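Local atomic coordinates of maltose/maltodextrin-binding protein (Thermus thermophilus, PDB entry 2GH9), a protein that binds maltotriose, probably also related maltodextrins, and, as a periplasmic solute-binding protein, probably hands them to an ABC transporter for uptake. Residues 158-163 with 346-351; 164-169 with 193-198. All blocks are in the same frame, centred on the assembly; numbering follows the deposited sequence.

Interaction 1: residues 158-163 with 346-351. With GLC (alpha-D-glucopyranose), chain B.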
loop_
_atom_site.group_PDB
_atom_site.type_symbol
_atom_site.label_atom_id
_atom_site.label_comp_id
_atom_site.label_asym_id
_atom_site.label_seq_id
_atom_site.Cartn_x
_atom_site.Cartn_y
_atom_site.Cartn_z
ATOM N N PHE A 158 -3.955 2.922 -6.135
ATOM C CA PHE A 158 -2.986 2.819 -7.250
ATOM C C PHE A 158 -2.929 4.096 -8.098
ATOM O O PHE A 158 -1.867 4.492 -8.599
ATOM C CB PHE A 158 -3.338 1.616 -8.132
ATOM C CG PHE A 158 -2.824 0.316 -7.610
ATOM C CD1 PHE A 158 -1.718 -0.282 -8.194
ATOM C CD2 PHE A 158 -3.436 -0.311 -6.549
ATOM C CE1 PHE A 158 -1.246 -1.478 -7.721
ATOM C CE2 PHE A 158 -2.951 -1.503 -6.065
ATOM C CZ PHE A 158 -1.870 -2.097 -6.668
ATOM N N ASN A 159 -4.083 4.747 -8.225
ATOM C CA ASN A 159 -4.234 5.973 -9.008
ATOM C C ASN A 159 -3.922 7.280 -8.287
ATOM O O ASN A 159 -3.846 8.317 -8.941
ATOM C CB ASN A 159 -5.660 6.054 -9.566
ATOM C CG ASN A 159 -5.859 5.147 -10.733
ATOM O OD1 ASN A 159 -5.230 5.332 -11.768
ATOM N ND2 ASN A 159 -6.690 4.135 -10.570
ATOM N N PHE A 160 -3.745 7.255 -6.961
ATOM C CA PHE A 160 -3.490 8.489 -6.235
ATOM C C PHE A 160 -2.358 9.319 -6.846
ATOM O O PHE A 160 -2.468 10.535 -6.924
ATOM C CB PHE A 160 -3.237 8.283 -4.737
ATOM C CG PHE A 160 -2.788 9.546 -4.055
ATOM C CD1 PHE A 160 -3.677 10.602 -3.886
ATOM C CD2 PHE A 160 -1.468 9.714 -3.658
ATOM C CE1 PHE A 160 -3.267 11.775 -3.289
ATOM C CE2 PHE A 160 -1.054 10.906 -3.080
ATOM C CZ PHE A 160 -1.960 11.936 -2.898
ATOM N N GLY A 161 -1.280 8.677 -7.302
ATOM C CA GLY A 161 -0.150 9.405 -7.862
ATOM C C GLY A 161 -0.504 10.330 -9.010
ATOM O O GLY A 161 0.078 11.402 -9.155
ATOM N N PHE A 162 -1.461 9.913 -9.815
ATOM C CA PHE A 162 -2.006 10.770 -10.870
ATOM C C PHE A 162 -2.831 11.927 -10.264
ATOM O O PHE A 162 -2.773 13.053 -10.742
ATOM C CB PHE A 162 -2.862 9.947 -11.838
ATOM C CG PHE A 162 -2.161 8.751 -12.395
ATOM C CD1 PHE A 162 -0.841 8.833 -12.806
ATOM C CD2 PHE A 162 -2.838 7.536 -12.539
ATOM C CE1 PHE A 162 -0.176 7.723 -13.319
ATOM C CE2 PHE A 162 -2.198 6.435 -13.056
ATOM C CZ PHE A 162 -0.853 6.518 -13.440
ATOM N N PHE A 163 -3.568 11.657 -9.199
ATOM C CA PHE A 163 -4.297 12.722 -8.505
ATOM C C PHE A 163 -3.338 13.773 -7.902
ATOM O O PHE A 163 -3.589 14.978 -8.001
ATOM C CB PHE A 163 -5.267 12.154 -7.450
ATOM C CG PHE A 163 -6.576 11.650 -8.022
ATOM C CD1 PHE A 163 -7.765 12.362 -7.830
ATOM C CD2 PHE A 163 -6.630 10.446 -8.709
ATOM C CE1 PHE A 163 -8.983 11.885 -8.331
ATOM C CE2 PHE A 163 -7.846 9.962 -9.224
ATOM C CZ PHE A 163 -9.029 10.697 -9.015
ATOM N N GLY A 346 -14.195 3.866 -1.010
ATOM C CA GLY A 346 -15.316 3.298 -1.768
ATOM C C GLY A 346 -15.810 4.213 -2.886
ATOM O O GLY A 346 -15.733 3.838 -4.061
ATOM N N PRO A 347 -16.326 5.407 -2.531
ATOM C CA PRO A 347 -16.773 6.368 -3.554
ATOM C C PRO A 347 -15.655 6.826 -4.497
ATOM O O PRO A 347 -15.923 7.105 -5.672
ATOM C CB PRO A 347 -17.282 7.550 -2.728
ATOM C CG PRO A 347 -17.605 6.964 -1.374
ATOM C CD PRO A 347 -16.554 5.918 -1.170
ATOM N N TRP A 348 -14.418 6.902 -3.986
ATOM C CA TRP A 348 -13.264 7.289 -4.811
ATOM C C TRP A 348 -13.023 6.277 -5.907
ATOM O O TRP A 348 -12.854 6.652 -7.067
ATOM C CB TRP A 348 -12.014 7.459 -3.935
ATOM C CG TRP A 348 -10.795 8.043 -4.599
ATOM C CD1 TRP A 348 -10.675 8.532 -5.877
ATOM C CD2 TRP A 348 -9.523 8.239 -3.982
ATOM N NE1 TRP A 348 -9.406 9.014 -6.086
ATOM C CE2 TRP A 348 -8.680 8.858 -4.937
ATOM C CE3 TRP A 348 -9.013 7.960 -2.709
ATOM C CZ2 TRP A 348 -7.361 9.173 -4.663
ATOM C CZ3 TRP A 348 -7.717 8.290 -2.438
ATOM C CH2 TRP A 348 -6.897 8.882 -3.406
ATOM N N GLY A 349 -13.014 5.002 -5.532
ATOM C CA GLY A 349 -12.850 3.898 -6.459
ATOM C C GLY A 349 -14.071 3.675 -7.345
ATOM O O GLY A 349 -13.947 3.233 -8.490
ATOM N N ASN A 350 -15.249 3.972 -6.809
ATOM C CA ASN A 350 -16.475 3.927 -7.605
ATOM C C ASN A 350 -16.414 4.974 -8.721
ATOM O O ASN A 350 -16.795 4.701 -9.850
ATOM C CB ASN A 350 -17.710 4.119 -6.711
ATOM C CG ASN A 350 -17.991 2.900 -5.808
ATOM O OD1 ASN A 350 -17.425 1.809 -5.991
ATOM N ND2 ASN A 350 -18.888 3.090 -4.829
ATOM N N ALA A 351 -15.909 6.158 -8.403
ATOM C CA ALA A 351 -15.759 7.224 -9.393
ATOM C C ALA A 351 -14.861 6.784 -10.553
ATOM O O ALA A 351 -15.182 7.020 -11.723
ATOM C CB ALA A 351 -15.206 8.465 -8.737
HETATM C C1 GLC B . -1.543 -3.017 -1.375
HETATM C C2 GLC B . -1.133 -2.064 -0.267
HETATM C C3 GLC B . -2.397 -1.548 0.458
HETATM C C4 GLC B . -3.438 -0.979 -0.493
HETATM C C5 GLC B . -3.718 -1.968 -1.622
HETATM C C6 GLC B . -4.640 -1.347 -2.677
HETATM O O2 GLC B . -0.304 -2.747 0.676
HETATM O O3 GLC B . -2.041 -0.586 1.427
HETATM O O4 GLC B . -4.653 -0.689 0.228
HETATM O O5 GLC B . -2.483 -2.383 -2.251
HETATM O O6 GLC B . -5.404 -2.335 -3.373
#

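Interaction 2: residues 164-169 with 193-198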
loop_
_atom_site.group_PDB
_atom_site.type_symbol
_atom_site.label_atom_id
_atom_site.label_comp_id
_atom_site.label_asym_id
_atom_site.label_seq_id
_atom_site.Cartn_x
_atom_site.Cartn_y
_atom_site.Cartn_z
ATOM N N LYS A 164 -2.233 13.302 -7.327
ATOM C CA LYS A 164 -1.157 14.159 -6.820
ATOM C C LYS A 164 -0.492 14.991 -7.933
ATOM O O LYS A 164 -0.362 16.217 -7.801
ATOM C CB LYS A 164 -0.115 13.318 -6.062
ATOM C CG LYS A 164 0.988 14.142 -5.392
ATOM C CD LYS A 164 1.684 13.359 -4.288
ATOM C CE LYS A 164 2.641 14.239 -3.509
ATOM N NZ LYS A 164 1.915 15.306 -2.807
ATOM N N ALA A 165 -0.117 14.350 -9.032
ATOM C CA ALA A 165 0.419 15.074 -10.178
ATOM C C ALA A 165 -0.508 16.252 -10.593
ATOM O O ALA A 165 -0.052 17.382 -10.781
ATOM C CB ALA A 165 0.655 14.129 -11.358
ATOM N N PHE A 166 -1.808 15.987 -10.701
ATOM C CA PHE A 166 -2.767 16.997 -11.161
ATOM C C PHE A 166 -3.176 18.028 -10.100
ATOM O O PHE A 166 -3.858 19.000 -10.427
ATOM C CB PHE A 166 -4.005 16.338 -11.773
ATOM C CG PHE A 166 -3.770 15.765 -13.139
ATOM C CD1 PHE A 166 -3.606 16.609 -14.243
ATOM C CD2 PHE A 166 -3.727 14.403 -13.337
ATOM C CE1 PHE A 166 -3.392 16.099 -15.498
ATOM C CE2 PHE A 166 -3.529 13.886 -14.598
ATOM C CZ PHE A 166 -3.349 14.751 -15.687
ATOM N N GLY A 167 -2.756 17.839 -8.848
ATOM C CA GLY A 167 -2.758 18.936 -7.865
ATOM C C GLY A 167 -3.214 18.637 -6.451
ATOM O O GLY A 167 -3.331 19.559 -5.656
ATOM N N ALA A 168 -3.512 17.375 -6.140
ATOM C CA ALA A 168 -3.919 16.973 -4.781
ATOM C C ALA A 168 -2.685 16.663 -3.942
ATOM O O ALA A 168 -1.981 15.715 -4.236
ATOM C CB ALA A 168 -4.854 15.734 -4.836
ATOM N N GLU A 169 -2.407 17.472 -2.921
ATOM C CA GLU A 169 -1.279 17.205 -1.999
ATOM C C GLU A 169 -1.478 15.858 -1.289
ATOM O O GLU A 169 -0.581 15.032 -1.201
ATOM C CB GLU A 169 -1.171 18.338 -0.971
ATOM C CG GLU A 169 -0.123 18.157 0.123
ATOM C CD GLU A 169 1.278 17.823 -0.404
ATOM O OE1 GLU A 169 1.691 18.338 -1.470
ATOM O OE2 GLU A 169 1.980 17.039 0.275
ATOM N N GLU A 193 -11.265 15.849 -11.912
ATOM C CA GLU A 193 -11.678 15.772 -13.316
ATOM C C GLU A 193 -10.486 15.468 -14.235
ATOM O O GLU A 193 -10.572 14.613 -15.115
ATOM C CB GLU A 193 -12.353 17.080 -13.732
ATOM C CG GLU A 193 -13.679 17.337 -13.024
ATOM C CD GLU A 193 -14.225 18.765 -13.262
ATOM O OE1 GLU A 193 -13.977 19.321 -14.348
ATOM O OE2 GLU A 193 -14.893 19.323 -12.352
ATOM N N LYS A 194 -9.364 16.146 -14.012
ATOM C CA LYS A 194 -8.177 15.921 -14.847
ATOM C C LYS A 194 -7.553 14.536 -14.618
ATOM O O LYS A 194 -7.106 13.889 -15.572
ATOM C CB LYS A 194 -7.145 17.016 -14.628
ATOM C CG LYS A 194 -7.582 18.414 -15.095
ATOM C CD LYS A 194 -6.827 19.495 -14.320
ATOM C CE LYS A 194 -7.149 20.903 -14.775
ATOM N NZ LYS A 194 -6.762 21.930 -13.750
ATOM N N ALA A 195 -7.511 14.091 -13.357
ATOM C CA ALA A 195 -7.013 12.762 -13.034
ATOM C C ALA A 195 -7.855 11.709 -13.725
ATOM O O ALA A 195 -7.323 10.812 -14.372
ATOM C CB ALA A 195 -7.012 12.519 -11.527
ATOM N N LEU A 196 -9.174 11.824 -13.597
ATOM C CA LEU A 196 -10.077 10.822 -14.178
ATOM C C LEU A 196 -10.045 10.788 -15.712
ATOM O O LEU A 196 -10.155 9.711 -16.306
ATOM C CB LEU A 196 -11.516 11.042 -13.714
ATOM C CG LEU A 196 -11.843 10.739 -12.256
ATOM C CD1 LEU A 196 -13.375 10.826 -12.062
ATOM C CD2 LEU A 196 -11.294 9.369 -11.865
ATOM N N GLN A 197 -9.880 11.946 -16.344
ATOM C CA GLN A 197 -9.689 11.990 -17.816
ATOM C C GLN A 197 -8.384 11.309 -18.276
ATOM O O GLN A 197 -8.372 10.527 -19.231
ATOM C CB GLN A 197 -9.720 13.440 -18.302
ATOM C CG GLN A 197 -9.867 13.584 -19.824
ATOM C CD GLN A 197 -11.084 12.833 -20.383
ATOM O OE1 GLN A 197 -12.222 13.116 -20.017
ATOM N NE2 GLN A 197 -10.838 11.865 -21.239
ATOM N N PHE A 198 -7.279 11.585 -17.590
ATOM C CA PHE A 198 -6.031 10.871 -17.881
ATOM C C PHE A 198 -6.184 9.349 -17.705
ATOM O O PHE A 198 -5.706 8.557 -18.550
ATOM C CB PHE A 198 -4.876 11.381 -17.009
ATOM C CG PHE A 198 -3.664 10.512 -17.085
ATOM C CD1 PHE A 198 -2.928 10.461 -18.245
ATOM C CD2 PHE A 198 -3.287 9.711 -16.020
ATOM C CE1 PHE A 198 -1.836 9.630 -18.357
ATOM C CE2 PHE A 198 -2.194 8.869 -16.125
ATOM C CZ PHE A 198 -1.460 8.839 -17.289
HETATM O O HOH W 1 -5.702 20.872 -11.127
#

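Interaction 1: residues 158-163 with 346-351
Trp348 drives the edge of its indole onto one face of the Phe163 ring, an edge-to-face pair whose planes stand at 83°, with 4.8 Å between the Phe163 centroid and that of the five-membered indole ring. The indole N-H side leads: NE1 lies 3.4 Å from Phe163 CZ, above the ring but offset toward its rim, so the polar edge of the indole rests on the pi cloud. The two side chains run antiparallel past one another. On the benzo side of the same indole, CH2 meets CD1 of Phe160 at 3.7 Å, and the phenyl crosses it obliquely; Phe160 in turn stacks on Phe265. With CG anti to the backbone N (chi1 -172°), Trp348 reaches across from helix 341-357 to helix 156-166, although the closest CA atoms, those of Phe160 and Trp348, remain 9.9 Å apart. In this two-lobed periplasmic binding protein, whose sugar sits in the cleft between the lobes, the buried aromatic cluster joins two helices far apart in sequence beside the maltotriose site. Phe158, on the same helix, belongs to that pocket: the edge of its ring, through CE2, approaches O6 of a glucose unit at 3.7 Å, while Glu113 and Asp155 hydrogen-bond that sugar. Phe163 also packs on Ala195, Leu196 and Ile199 of helix 189-204, and Ile187 touches both Phe163 and Trp348.

Interaction 2: residues 164-169 with 193-198
Phe166 lays its ring on helix 189-204 just where its own helix, 156-166, ends in a Schellman motif. Gly167, with positive phi, turns the chain out of the helix; a CB there would jam against the carbonyl O of Phe166. The Phe166 side chain leaves with CG beside the backbone N and anti to the carbonyl carbon (chi1 -75°), which carries the phenyl onto the backbone of Lys194 and Ala195. Lys194 CB sits over one ring face in a CH-pi contact, 4.0 Å from the Phe166 centroid and 27° off the normal. Lys194 O lies above the ring plane too, offset toward the rim. Next along the helix, the CA of Ala195 touches Phe166 CD2 at 3.7 Å, and Phe198 CB packs against Phe166 CE2 at the same separation. Phe198 has CG anti to its backbone N, which carries its ring away from this contact to meet Phe162 edge-to-face and to approach Trp131. An alanine in place of Phe166 would remove the phenyl and would probably leave Lys194 CB, Ala195 and Phe198 CB facing a gap between the helices. Beyond CG the Lys194 chain is extended and heads off from the aromatic contact; a water accepts from its NZ at 3.0 Å and donates to Phe166 O, bridging the two segments beside the exposed Lys194. Within 164-169, Lys164 runs out extended and turns only at its last torsion, which brings its ammonium to Glu169; it pairs with OE1 in a salt bridge while NZ donates to Glu169 O at 3.0 Å, in the carbonyl plane and on a lone pair, with a C=O...N angle of 121°.

Helix 156-166 serves both contacts, its middle in interaction 1 and its C-terminal end in interaction 2, whose loop nests within the longer one closed by interaction 1. Nearer the chain centre and the sugar, interaction 1 is wholly buried and joins aromatic rings across widely spaced backbones. Interaction 2 lies farther out, brings the CA atoms of Phe166 and Ala195 to 6.3 Å, packs a ring against aliphatic carbons and backbone, and ends at an exposed lysine and water. They meet directly: Phe163 CD2 packs on Ala195 CB at 3.5 Å, and Phe162 CD1 lies 3.6 Å from Phe198 CE2. A probable hydrogen bond from Ala168 N to Phe163 O ties the helix end to interaction 1.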